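Local coordinates for putative tagatose-6-phosphate ketose/aldose isomerase (Escherichia coli, PDB 3C3J), which is a putative ketose/aldose isomerase of the sugar isomerase (SIS) family, with two SIS domains of alpha-beta-alpha type in one chain, at residues Gly62-Ile67 / Thr177-Ser182; Ile70-Leu75 / Phe83-Thr88; Cys204-Thr209 / Ile326-Arg331; Thr209-Phe214 / Leu343-Thr348. All coordinates share one frame; numbering follows the deposited sequence.

Interaction 1 of 4, residues Gly62-Ile67 / Thr177-Ser182; sequences GTSAFI and TTMMAS
S64 and I67 of helix 63-79 lie against selenomethionines M179 and M180 of helix 174-187, a buried helix-helix contact inside the first SIS domain. The two short axes run nearly parallel, with a crossing angle of -21° and a closest approach of 9.9 Å. Helix 63-79 follows strand 55-59, consistent with the strand-turn-helix of a Rossmann-like fold. O of G62 lies over one face of the F66 ring, which leads away from helix 174-187 and touches helix 235-249. S64 is next to touch: its OG meets the CE methyl of M179 at 3.6 Å, a van der Waals contact without a hydrogen bond. The M179 chain bends at its last torsion (chi3 -54°), which turns that methyl back to helix 63-79. I67 has the largest share of the contact and uses both of its branches. The I67 and M179 side chains cross at about a right angle, with CD1 of I67 3.9 Å from CE of M179, while CG2 addresses M180. Here the two side chains slide past one another in opposite directions, and CG2 of I67 rests 3.9 Å from CA of M180, where the two backbones come nearest.

Interaction 2 of 4, residues Ile70-Leu75 / Phe83-Thr88; sequences IIAPWL and FSAVPT
L75 lays its CB over the face of the F83 ring, and this CH-pi contact is the main aromatic element between helix 63-79 and strand 82-85. The CB lies 3.9 Å from the centroid of the F83 ring and only 13° off the ring normal, evidence for a centred approach. Further out on the same leucine, CD1 reaches the CE1 side of the F83 ring at 3.9 Å. F83 has CG anti to its carbonyl carbon (chi1 -79°), a setting that carries the ring along the helix to L75; F187 of helix 174-187 meets the same ring edge-to-face.

The aliphatic part is smaller and centred on A72. Its CB presses on the strand backbone, 3.8 Å from C of S84, and touches CB of A85 at 4.1 Å.

Polar atoms take part through van der Waals contact alone: O of A72 is 3.6 Å from CB of F83, and no hydrogen bond joins the segments. The strand's own backbone bonds go to strand 55-59, through S84 with I56 and L58. The short axes make an angle of 162° between their N-to-C directions, almost antiparallel, as helix and following strand do in the right-handed beta-alpha-beta crossover of a Rossmann-like SIS domain, here formed by 55-59, 63-79 and 82-85.

Interaction 3 of 4, residues Cys204-Thr209 / Ile326-Arg331; sequences CQAILT and ILPPSR
I207 and P328 make the close part of this contact, in which helix 198-210 meets the loop that follows strand 324-326. The CG1 methylene of I207 lies 3.5 Å from CD of P328, and the two side chains cross at about a right angle. CG1 is anti to the carbonyl carbon (chi1 -70°), which takes this branch, with CD1 beyond it, to the loop, while CG2 remains available to Y345 of helix 335-356. The proline ring thus bears on I207 with its CD corner and, farther round, with CG, which is 3.8 Å from CG1 of I207.

Packing becomes looser on the inner flank of that pair, where CD1 of I207 and CD2 of L327 approach obliquely to 4.1 Å; L327 is buried and also leans on Y345. On the outer flank the contact is still close but partly exposed: A206 sets its CB against the ring of P328, 3.8 Å from CG, and P329, the next residue of the loop, is exposed to solvent. No hydrogen bond crosses between the two segments, whose shared buried surface amounts to just 140 Å².

Polar links come from beyond them. O of P328 accepts a hydrogen bond from NE of R203, and R331 forms salt bridges with D199 and E337. R203 and D199 tie the loop to helix 198-210, while E337 links R331 to helix 335-356. The arrangement is that of helix 198-210 packed on the loop between the last strand, 324-326, and the last helix, 335-356, of the second parallel-sheet unit, an SIS-type fold.

Interaction 4 of 4, residues Thr209-Phe214 / Leu343-Thr348; sequences TSLGDF and LMYAQT
F214 turns one face of its ring to the CG2 methyl of T348, and the two side chains stand at about a right angle. The methyl is 4.2 Å from the centroid of the F214 ring and 23° off the ring normal, so this CH-pi contact is displaced to the rim, with CZ the nearest ring atom at 3.9 Å. T348 splits its branches: CG2 is anti to the carbonyl carbon and serves F214, whereas OG1 (chi1 60°) faces L211, whose CD1 approaches it to 3.5 Å. That oxygen also lies near the backbone O of M344, 2.8 Å away. L211 and F214 are brought to the same helix by a type II' turn, closed by N of F214 bonding to O of L211 at 3.0 Å. This turn follows the end of helix 198-210 and packs on helix 335-356, the last helix of the second SIS domain. L211 CD1 comes obliquely to the Y345 ring, 4.3 Å from CD1 of Y345. Beyond it the contact becomes polar: a water at the edge of the Y345 ring, in its plane, donates to OG of S210 at 2.8 Å and is also hydrogen-bonded to OH of Y345.

Overall arrangement
Interactions 1 and 2 share helix 63-79 and form one cluster in the first SIS domain: their centres are 10 Å apart, and SE of M180 touches CD1 of I70 at 3.7 Å. Interactions 3 and 4 make a second cluster, also with centres 10 Å apart, around helix 198-210; they share T209, and CG2 of I207 lies 3.4 Å from CZ of Y345. The clusters join where helix 174-187 meets helix 335-356, with CE of M180 3.9 Å from CD1 of L343, although the centres of interactions 1 and 4 are about 19 Å apart. Interactions 2 and 3, centres about 27 Å apart, lie on opposite sides of the chain's centre.

Interaction 1 of 4, residues Gly62-Ile67 / Thr177-Ser182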
loop_
_atom_site.group_PDB
_atom_site.type_symbol
_atom_site.label_atom_id
_atom_site.label_comp_id
_atom_site.label_asym_id
_atom_site.label_seq_id
_atom_site.Cartn_x
_atom_site.Cartn_y
_atom_site.Cartn_z
ATOM N N GLY A 62 7.596 4.679 8.117
ATOM C CA GLY A 62 8.038 3.288 8.301
ATOM C C GLY A 62 6.991 2.468 9.051
ATOM O O GLY A 62 5.781 2.548 8.759
ATOM N N THR A 63 7.462 1.703 10.032
ATOM C CA THR A 63 6.586 0.947 10.940
ATOM C C THR A 63 5.428 1.768 11.509
ATOM O O THR A 63 4.318 1.275 11.619
ATOM C CB THR A 63 7.413 0.349 12.092
ATOM O OG1 THR A 63 8.281 -0.670 11.565
ATOM C CG2 THR A 63 6.515 -0.242 13.187
ATOM N N SER A 64 5.688 3.026 11.850
ATOM C CA SER A 64 4.650 3.904 12.412
ATOM C C SER A 64 3.564 4.201 11.400
ATOM O O SER A 64 2.450 4.491 11.797
ATOM C CB SER A 64 5.233 5.204 12.960
ATOM O OG SER A 64 6.043 4.946 14.098
ATOM N N ALA A 65 3.889 4.129 10.105
ATOM C CA ALA A 65 2.877 4.305 9.056
ATOM C C ALA A 65 1.901 3.139 9.044
ATOM O O ALA A 65 0.734 3.298 8.665
ATOM C CB ALA A 65 3.532 4.434 7.681
ATOM N N PHE A 66 2.363 1.960 9.445
ATOM C CA PHE A 66 1.524 0.758 9.317
ATOM C C PHE A 66 0.427 0.704 10.374
ATOM O O PHE A 66 -0.551 -0.018 10.205
ATOM C CB PHE A 66 2.387 -0.519 9.333
ATOM C CG PHE A 66 3.534 -0.476 8.363
ATOM C CD1 PHE A 66 3.432 0.203 7.148
ATOM C CD2 PHE A 66 4.733 -1.129 8.655
ATOM C CE1 PHE A 66 4.529 0.258 6.261
ATOM C CE2 PHE A 66 5.800 -1.082 7.778
ATOM C CZ PHE A 66 5.702 -0.390 6.577
ATOM N N ILE A 67 0.536 1.505 11.429
ATOM C CA ILE A 67 -0.535 1.599 12.421
ATOM C C ILE A 67 -1.851 1.984 11.732
ATOM O O ILE A 67 -2.829 1.278 11.840
ATOM C CB ILE A 67 -0.210 2.591 13.580
ATOM C CG1 ILE A 67 1.051 2.119 14.322
ATOM C CG2 ILE A 67 -1.458 2.759 14.557
ATOM C CD1 ILE A 67 1.594 3.105 15.302
ATOM N N THR A 177 3.222 -1.240 18.889
ATOM C CA THR A 177 2.034 -1.887 19.454
ATOM C C THR A 177 1.367 -1.022 20.544
ATOM O O THR A 177 0.123 -0.947 20.615
ATOM C CB THR A 177 2.326 -3.320 19.935
ATOM O OG1 THR A 177 3.328 -3.287 20.970
ATOM C CG2 THR A 177 2.739 -4.222 18.714
ATOM N N THR A 178 2.157 -0.315 21.345
ATOM C CA THR A 178 1.555 0.491 22.403
ATOM C C THR A 178 0.857 1.731 21.834
ATOM O O THR A 178 -0.259 2.082 22.256
ATOM C CB THR A 178 2.568 0.825 23.546
ATOM O OG1 THR A 178 3.213 -0.388 23.977
ATOM C CG2 THR A 178 1.829 1.478 24.737
HETATM N N MSE A 179 1.466 2.346 20.823
HETATM C CA MSE A 179 0.835 3.456 20.121
HETATM C C MSE A 179 -0.461 3.021 19.453
HETATM O O MSE A 179 -1.448 3.745 19.523
HETATM C CB MSE A 179 1.796 4.083 19.098
HETATM C CG MSE A 179 2.900 4.895 19.771
HETATM SE SE MSE A 179 4.049 5.894 18.519
HETATM C CE MSE A 179 4.572 4.456 17.373
HETATM N N MSE A 180 -0.457 1.833 18.840
HETATM C CA MSE A 180 -1.629 1.314 18.177
HETATM C C MSE A 180 -2.796 1.065 19.141
HETATM O O MSE A 180 -3.929 1.460 18.875
HETATM C CB MSE A 180 -1.307 0.031 17.413
HETATM C CG MSE A 180 -2.494 -0.474 16.622
HETATM SE SE MSE A 180 -1.942 -1.620 15.145
HETATM C CE MSE A 180 -0.923 -3.009 16.154
ATOM N N ALA A 181 -2.507 0.391 20.248
ATOM C CA ALA A 181 -3.504 0.121 21.295
ATOM C C ALA A 181 -4.035 1.418 21.882
ATOM O O ALA A 181 -5.235 1.543 22.136
ATOM C CB ALA A 181 -2.897 -0.739 22.399
ATOM N N SER A 182 -3.143 2.389 22.078
ATOM C CA SER A 182 -3.555 3.699 22.606
ATOM C C SER A 182 -4.526 4.422 21.657
ATOM O O SER A 182 -5.561 4.932 22.096
ATOM C CB SER A 182 -2.347 4.578 22.923
ATOM O OG SER A 182 -1.458 3.881 23.788
#

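Interaction 2 of 4, residues Ile70-Leu75 / Phe83-Thr88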
loop_
_atom_site.group_PDB
_atom_site.type_symbol
_atom_site.label_atom_id
_atom_site.label_comp_id
_atom_site.label_asym_id
_atom_site.label_seq_id
_atom_site.Cartn_x
_atom_site.Cartn_y
_atom_site.Cartn_z
ATOM N N ILE A 70 -3.357 -0.655 9.579
ATOM C CA ILE A 70 -4.096 -1.690 10.315
ATOM C C ILE A 70 -5.459 -1.166 10.813
ATOM O O ILE A 70 -6.476 -1.863 10.654
ATOM C CB ILE A 70 -3.277 -2.258 11.465
ATOM C CG1 ILE A 70 -1.985 -2.898 10.926
ATOM C CG2 ILE A 70 -4.070 -3.313 12.257
ATOM C CD1 ILE A 70 -0.941 -3.182 11.976
ATOM N N ILE A 71 -5.505 0.040 11.379
ATOM C CA ILE A 71 -6.672 0.463 12.153
ATOM C C ILE A 71 -7.568 1.543 11.545
ATOM O O ILE A 71 -8.688 1.692 12.026
ATOM C CB ILE A 71 -6.300 0.880 13.610
ATOM C CG1 ILE A 71 -5.530 2.212 13.666
ATOM C CG2 ILE A 71 -5.529 -0.239 14.346
ATOM C CD1 ILE A 71 -5.228 2.666 15.122
ATOM N N ALA A 72 -7.094 2.333 10.557
ATOM C CA ALA A 72 -7.893 3.453 10.032
ATOM C C ALA A 72 -9.249 3.004 9.436
ATOM O O ALA A 72 -10.297 3.590 9.746
ATOM C CB ALA A 72 -7.082 4.280 9.031
ATOM N N PRO A 73 -9.251 1.941 8.617
ATOM C CA PRO A 73 -10.543 1.518 8.065
ATOM C C PRO A 73 -11.518 1.050 9.126
ATOM O O PRO A 73 -12.670 1.451 9.098
ATOM C CB PRO A 73 -10.169 0.369 7.127
ATOM C CG PRO A 73 -8.702 0.607 6.815
ATOM C CD PRO A 73 -8.149 1.116 8.086
ATOM N N TRP A 74 -11.073 0.200 10.041
ATOM C CA TRP A 74 -11.918 -0.194 11.171
ATOM C C TRP A 74 -12.426 1.005 11.965
ATOM O O TRP A 74 -13.631 1.104 12.263
ATOM C CB TRP A 74 -11.199 -1.178 12.092
ATOM C CG TRP A 74 -12.095 -1.650 13.177
ATOM C CD1 TRP A 74 -13.054 -2.614 13.070
ATOM C CD2 TRP A 74 -12.176 -1.141 14.521
ATOM N NE1 TRP A 74 -13.721 -2.752 14.279
ATOM C CE2 TRP A 74 -13.203 -1.863 15.180
ATOM C CE3 TRP A 74 -11.487 -0.140 15.227
ATOM C CZ2 TRP A 74 -13.548 -1.636 16.516
ATOM C CZ3 TRP A 74 -11.819 0.077 16.572
ATOM C CH2 TRP A 74 -12.837 -0.668 17.198
ATOM N N LEU A 75 -11.536 1.945 12.276
ATOM C CA LEU A 75 -11.961 3.150 12.995
ATOM C C LEU A 75 -13.024 3.951 12.209
ATOM O O LEU A 75 -14.000 4.455 12.785
ATOM C CB LEU A 75 -10.762 4.038 13.333
ATOM C CG LEU A 75 -9.937 3.644 14.556
ATOM C CD1 LEU A 75 -8.707 4.542 14.677
ATOM C CD2 LEU A 75 -10.794 3.662 15.830
ATOM N N PHE A 83 -11.884 8.715 9.041
ATOM C CA PHE A 83 -10.521 8.280 9.356
ATOM C C PHE A 83 -9.840 7.754 8.101
ATOM O O PHE A 83 -10.463 6.997 7.332
ATOM C CB PHE A 83 -10.532 7.133 10.373
ATOM C CG PHE A 83 -10.740 7.546 11.786
ATOM C CD1 PHE A 83 -9.649 7.820 12.615
ATOM C CD2 PHE A 83 -12.025 7.648 12.304
ATOM C CE1 PHE A 83 -9.837 8.201 13.920
ATOM C CE2 PHE A 83 -12.227 8.013 13.614
ATOM C CZ PHE A 83 -11.135 8.304 14.430
ATOM N N SER A 84 -8.575 8.136 7.908
ATOM C CA SER A 84 -7.719 7.585 6.870
ATOM C C SER A 84 -6.263 7.582 7.352
ATOM O O SER A 84 -5.938 8.240 8.323
ATOM C CB SER A 84 -7.829 8.389 5.579
ATOM O OG SER A 84 -7.344 9.697 5.734
ATOM N N ALA A 85 -5.410 6.865 6.631
ATOM C CA ALA A 85 -3.995 6.793 6.921
ATOM C C ALA A 85 -3.175 7.333 5.736
ATOM O O ALA A 85 -3.370 6.915 4.583
ATOM C CB ALA A 85 -3.585 5.320 7.191
ATOM N N VAL A 86 -2.243 8.231 6.017
ATOM C CA VAL A 86 -1.315 8.742 5.000
ATOM C C VAL A 86 0.032 8.808 5.671
ATOM O O VAL A 86 0.179 9.507 6.667
ATOM C CB VAL A 86 -1.699 10.175 4.484
ATOM C CG1 VAL A 86 -0.733 10.649 3.407
ATOM C CG2 VAL A 86 -3.103 10.190 3.930
ATOM N N PRO A 87 1.015 8.078 5.155
ATOM C CA PRO A 87 2.354 8.101 5.747
ATOM C C PRO A 87 2.943 9.500 5.771
ATOM O O PRO A 87 2.671 10.300 4.869
ATOM C CB PRO A 87 3.178 7.223 4.804
ATOM C CG PRO A 87 2.200 6.405 4.052
ATOM C CD PRO A 87 0.912 7.149 4.017
ATOM N N THR A 88 3.724 9.820 6.796
ATOM C CA THR A 88 4.381 11.115 6.850
ATOM C C THR A 88 5.277 11.325 5.652
ATOM O O THR A 88 5.455 12.461 5.222
ATOM C CB THR A 88 5.208 11.341 8.121
ATOM O OG1 THR A 88 6.212 10.326 8.230
ATOM C CG2 THR A 88 4.290 11.328 9.347
#

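Interaction 3 of 4, residues Cys204-Thr209 / Ile326-Arg331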
loop_
_atom_site.group_PDB
_atom_site.type_symbol
_atom_site.label_atom_id
_atom_site.label_comp_id
_atom_site.label_asym_id
_atom_site.label_seq_id
_atom_site.Cartn_x
_atom_site.Cartn_y
_atom_site.Cartn_z
ATOM N N CYS A 204 -1.524 -12.368 24.400
ATOM C CA CYS A 204 -0.179 -12.137 23.886
ATOM C C CYS A 204 0.893 -12.580 24.893
ATOM O O CYS A 204 1.931 -13.121 24.490
ATOM C CB CYS A 204 -0.018 -10.676 23.456
ATOM S SG CYS A 204 -0.981 -10.332 21.956
ATOM N N GLN A 205 0.627 -12.405 26.182
ATOM C CA GLN A 205 1.519 -12.953 27.229
ATOM C C GLN A 205 1.566 -14.484 27.126
ATOM O O GLN A 205 2.636 -15.070 27.242
ATOM C CB GLN A 205 1.069 -12.482 28.625
ATOM C CG GLN A 205 1.939 -12.938 29.822
ATOM C CD GLN A 205 3.275 -12.199 29.910
ATOM O OE1 GLN A 205 3.605 -11.378 29.051
ATOM N NE2 GLN A 205 4.066 -12.507 30.950
ATOM N N ALA A 206 0.422 -15.123 26.894
ATOM C CA ALA A 206 0.382 -16.593 26.667
ATOM C C ALA A 206 1.164 -17.035 25.414
ATOM O O ALA A 206 1.809 -18.109 25.411
ATOM C CB ALA A 206 -1.062 -17.097 26.604
ATOM N N ILE A 207 1.101 -16.217 24.351
ATOM C CA ILE A 207 1.827 -16.512 23.125
ATOM C C ILE A 207 3.321 -16.484 23.431
ATOM O O ILE A 207 4.047 -17.438 23.149
ATOM C CB ILE A 207 1.485 -15.523 21.967
ATOM C CG1 ILE A 207 0.039 -15.774 21.460
ATOM C CG2 ILE A 207 2.506 -15.676 20.819
ATOM C CD1 ILE A 207 -0.553 -14.695 20.554
ATOM N N LEU A 208 3.770 -15.414 24.054
ATOM C CA LEU A 208 5.190 -15.288 24.375
ATOM C C LEU A 208 5.648 -16.442 25.280
ATOM O O LEU A 208 6.688 -17.024 25.064
ATOM C CB LEU A 208 5.447 -13.947 25.049
ATOM C CG LEU A 208 5.280 -12.708 24.158
ATOM C CD1 LEU A 208 5.597 -11.431 24.968
ATOM C CD2 LEU A 208 6.126 -12.802 22.867
ATOM N N THR A 209 4.851 -16.763 26.288
ATOM C CA THR A 209 5.141 -17.912 27.157
ATOM C C THR A 209 5.224 -19.220 26.364
ATOM O O THR A 209 6.133 -20.047 26.585
ATOM C CB THR A 209 4.105 -18.018 28.281
ATOM O OG1 THR A 209 4.155 -16.826 29.082
ATOM C CG2 THR A 209 4.383 -19.224 29.155
ATOM N N ILE A 326 -2.280 -22.516 16.295
ATOM C CA ILE A 326 -3.567 -22.068 16.837
ATOM C C ILE A 326 -3.282 -21.173 18.020
ATOM O O ILE A 326 -2.505 -21.521 18.899
ATOM C CB ILE A 326 -4.493 -23.238 17.270
ATOM C CG1 ILE A 326 -4.670 -24.244 16.121
ATOM C CG2 ILE A 326 -5.839 -22.714 17.762
ATOM C CD1 ILE A 326 -5.190 -23.682 14.815
ATOM N N LEU A 327 -3.882 -19.987 18.012
ATOM C CA LEU A 327 -3.691 -19.025 19.082
ATOM C C LEU A 327 -4.211 -19.581 20.417
ATOM O O LEU A 327 -5.133 -20.399 20.432
ATOM C CB LEU A 327 -4.423 -17.715 18.753
ATOM C CG LEU A 327 -4.030 -17.000 17.457
ATOM C CD1 LEU A 327 -4.938 -15.777 17.267
ATOM C CD2 LEU A 327 -2.559 -16.595 17.483
ATOM N N PRO A 328 -3.626 -19.140 21.540
ATOM C CA PRO A 328 -4.159 -19.562 22.853
ATOM C C PRO A 328 -5.651 -19.288 22.974
ATOM O O PRO A 328 -6.130 -18.314 22.409
ATOM C CB PRO A 328 -3.383 -18.682 23.861
ATOM C CG PRO A 328 -2.143 -18.365 23.191
ATOM C CD PRO A 328 -2.437 -18.287 21.691
ATOM N N PRO A 329 -6.392 -20.132 23.719
ATOM C CA PRO A 329 -7.818 -19.879 23.850
ATOM C C PRO A 329 -8.106 -18.542 24.471
ATOM O O PRO A 329 -7.406 -18.118 25.398
ATOM C CB PRO A 329 -8.304 -21.008 24.781
ATOM C CG PRO A 329 -7.299 -22.070 24.618
ATOM C CD PRO A 329 -5.993 -21.339 24.466
ATOM N N SER A 330 -9.138 -17.888 23.953
ATOM C CA SER A 330 -9.641 -16.630 24.489
ATOM C C SER A 330 -11.054 -16.400 23.997
ATOM O O SER A 330 -11.583 -17.172 23.173
ATOM C CB SER A 330 -8.769 -15.467 24.015
ATOM O OG SER A 330 -8.907 -15.302 22.598
ATOM N N ARG A 331 -11.649 -15.299 24.438
ATOM C CA ARG A 331 -12.893 -14.833 23.830
ATOM C C ARG A 331 -12.679 -14.502 22.343
ATOM O O ARG A 331 -11.538 -14.456 21.856
ATOM C CB ARG A 331 -13.396 -13.591 24.531
ATOM C CG ARG A 331 -12.434 -12.395 24.391
ATOM C CD ARG A 331 -13.143 -11.128 24.599
ATOM N NE ARG A 331 -12.230 -10.004 24.807
ATOM C CZ ARG A 331 -11.800 -9.183 23.845
ATOM N NH1 ARG A 331 -12.172 -9.340 22.578
ATOM N NH2 ARG A 331 -11.005 -8.184 24.162
#

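Interaction 4 of 4, residues Thr209-Phe214 / Leu343-Thr348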
loop_
_atom_site.group_PDB
_atom_site.type_symbol
_atom_site.label_atom_id
_atom_site.label_comp_id
_atom_site.label_asym_id
_atom_site.label_seq_id
_atom_site.Cartn_x
_atom_site.Cartn_y
_atom_site.Cartn_z
ATOM N N THR A 209 4.851 -16.763 26.288
ATOM C CA THR A 209 5.141 -17.912 27.157
ATOM C C THR A 209 5.224 -19.220 26.364
ATOM O O THR A 209 6.133 -20.047 26.585
ATOM C CB THR A 209 4.105 -18.018 28.281
ATOM O OG1 THR A 209 4.155 -16.826 29.082
ATOM C CG2 THR A 209 4.383 -19.224 29.155
ATOM N N SER A 210 4.313 -19.395 25.417
ATOM C CA SER A 210 4.294 -20.593 24.574
ATOM C C SER A 210 5.550 -20.766 23.724
ATOM O O SER A 210 5.854 -21.876 23.311
ATOM C CB SER A 210 3.054 -20.617 23.677
ATOM O OG SER A 210 3.211 -19.793 22.532
ATOM N N LEU A 211 6.260 -19.672 23.457
ATOM C CA LEU A 211 7.488 -19.697 22.682
ATOM C C LEU A 211 8.743 -19.934 23.533
ATOM O O LEU A 211 9.854 -20.000 22.997
ATOM C CB LEU A 211 7.618 -18.395 21.866
ATOM C CG LEU A 211 6.428 -18.193 20.908
ATOM C CD1 LEU A 211 6.482 -16.827 20.220
ATOM C CD2 LEU A 211 6.352 -19.328 19.901
ATOM N N GLY A 212 8.564 -20.092 24.841
ATOM C CA GLY A 212 9.689 -20.354 25.742
ATOM C C GLY A 212 10.772 -19.285 25.663
ATOM O O GLY A 212 10.455 -18.091 25.616
ATOM N N ASP A 213 12.040 -19.696 25.615
ATOM C CA ASP A 213 13.158 -18.738 25.497
ATOM C C ASP A 213 13.472 -18.301 24.053
ATOM O O ASP A 213 14.516 -17.669 23.806
ATOM C CB ASP A 213 14.424 -19.291 26.150
ATOM C CG ASP A 213 14.973 -20.525 25.454
ATOM O OD1 ASP A 213 14.474 -20.964 24.388
ATOM O OD2 ASP A 213 15.934 -21.080 26.007
ATOM N N PHE A 214 12.595 -18.714 23.133
ATOM C CA PHE A 214 12.561 -18.339 21.721
ATOM C C PHE A 214 13.588 -19.102 20.876
ATOM O O PHE A 214 13.645 -18.914 19.664
ATOM C CB PHE A 214 12.780 -16.828 21.492
ATOM C CG PHE A 214 11.783 -15.898 22.176
ATOM C CD1 PHE A 214 10.544 -16.325 22.617
ATOM C CD2 PHE A 214 12.094 -14.544 22.291
ATOM C CE1 PHE A 214 9.652 -15.430 23.223
ATOM C CE2 PHE A 214 11.215 -13.647 22.861
ATOM C CZ PHE A 214 9.978 -14.087 23.327
ATOM N N LEU A 343 1.474 -10.149 15.434
ATOM C CA LEU A 343 2.726 -9.441 15.573
ATOM C C LEU A 343 3.700 -10.102 16.564
ATOM O O LEU A 343 4.901 -10.063 16.342
ATOM C CB LEU A 343 2.481 -7.957 15.931
ATOM C CG LEU A 343 2.031 -7.122 14.724
ATOM C CD1 LEU A 343 1.667 -5.709 15.168
ATOM C CD2 LEU A 343 3.053 -7.098 13.549
HETATM N N MSE A 344 3.180 -10.708 17.627
HETATM C CA MSE A 344 4.030 -11.442 18.584
HETATM C C MSE A 344 4.866 -12.498 17.862
HETATM O O MSE A 344 6.078 -12.598 18.112
HETATM C CB MSE A 344 3.194 -12.113 19.694
HETATM C CG MSE A 344 2.354 -11.162 20.541
HETATM SE SE MSE A 344 3.423 -9.738 21.465
HETATM C CE MSE A 344 3.198 -8.257 20.127
ATOM N N TYR A 345 4.239 -13.255 16.960
ATOM C CA TYR A 345 4.950 -14.275 16.185
ATOM C C TYR A 345 5.936 -13.636 15.205
ATOM O O TYR A 345 7.080 -14.063 15.149
ATOM C CB TYR A 345 3.993 -15.228 15.458
ATOM C CG TYR A 345 3.101 -16.019 16.387
ATOM C CD1 TYR A 345 3.561 -17.169 17.018
ATOM C CD2 TYR A 345 1.784 -15.617 16.621
ATOM C CE1 TYR A 345 2.740 -17.880 17.889
ATOM C CE2 TYR A 345 0.965 -16.311 17.476
ATOM C CZ TYR A 345 1.442 -17.449 18.103
ATOM O OH TYR A 345 0.614 -18.141 18.946
ATOM N N ALA A 346 5.494 -12.614 14.453
ATOM C CA ALA A 346 6.340 -11.951 13.473
ATOM C C ALA A 346 7.591 -11.291 14.089
ATOM O O ALA A 346 8.706 -11.370 13.528
ATOM C CB ALA A 346 5.516 -10.908 12.693
ATOM N N GLN A 347 7.412 -10.630 15.233
ATOM C CA GLN A 347 8.537 -9.945 15.892
ATOM C C GLN A 347 9.580 -10.943 16.384
ATOM O O GLN A 347 10.793 -10.773 16.173
ATOM C CB GLN A 347 8.050 -9.108 17.067
ATOM C CG GLN A 347 7.169 -7.913 16.720
ATOM C CD GLN A 347 6.508 -7.333 17.975
ATOM O OE1 GLN A 347 6.430 -8.012 19.004
ATOM N NE2 GLN A 347 5.999 -6.108 17.884
ATOM N N THR A 348 9.093 -11.969 17.057
ATOM C CA THR A 348 9.970 -12.964 17.665
ATOM C C THR A 348 10.611 -13.783 16.559
ATOM O O THR A 348 11.792 -14.052 16.636
ATOM C CB THR A 348 9.225 -13.823 18.715
ATOM O OG1 THR A 348 8.134 -14.516 18.093
ATOM C CG2 THR A 348 8.665 -12.937 19.824
HETATM O O HOH W 1 1.765 -20.293 20.181
#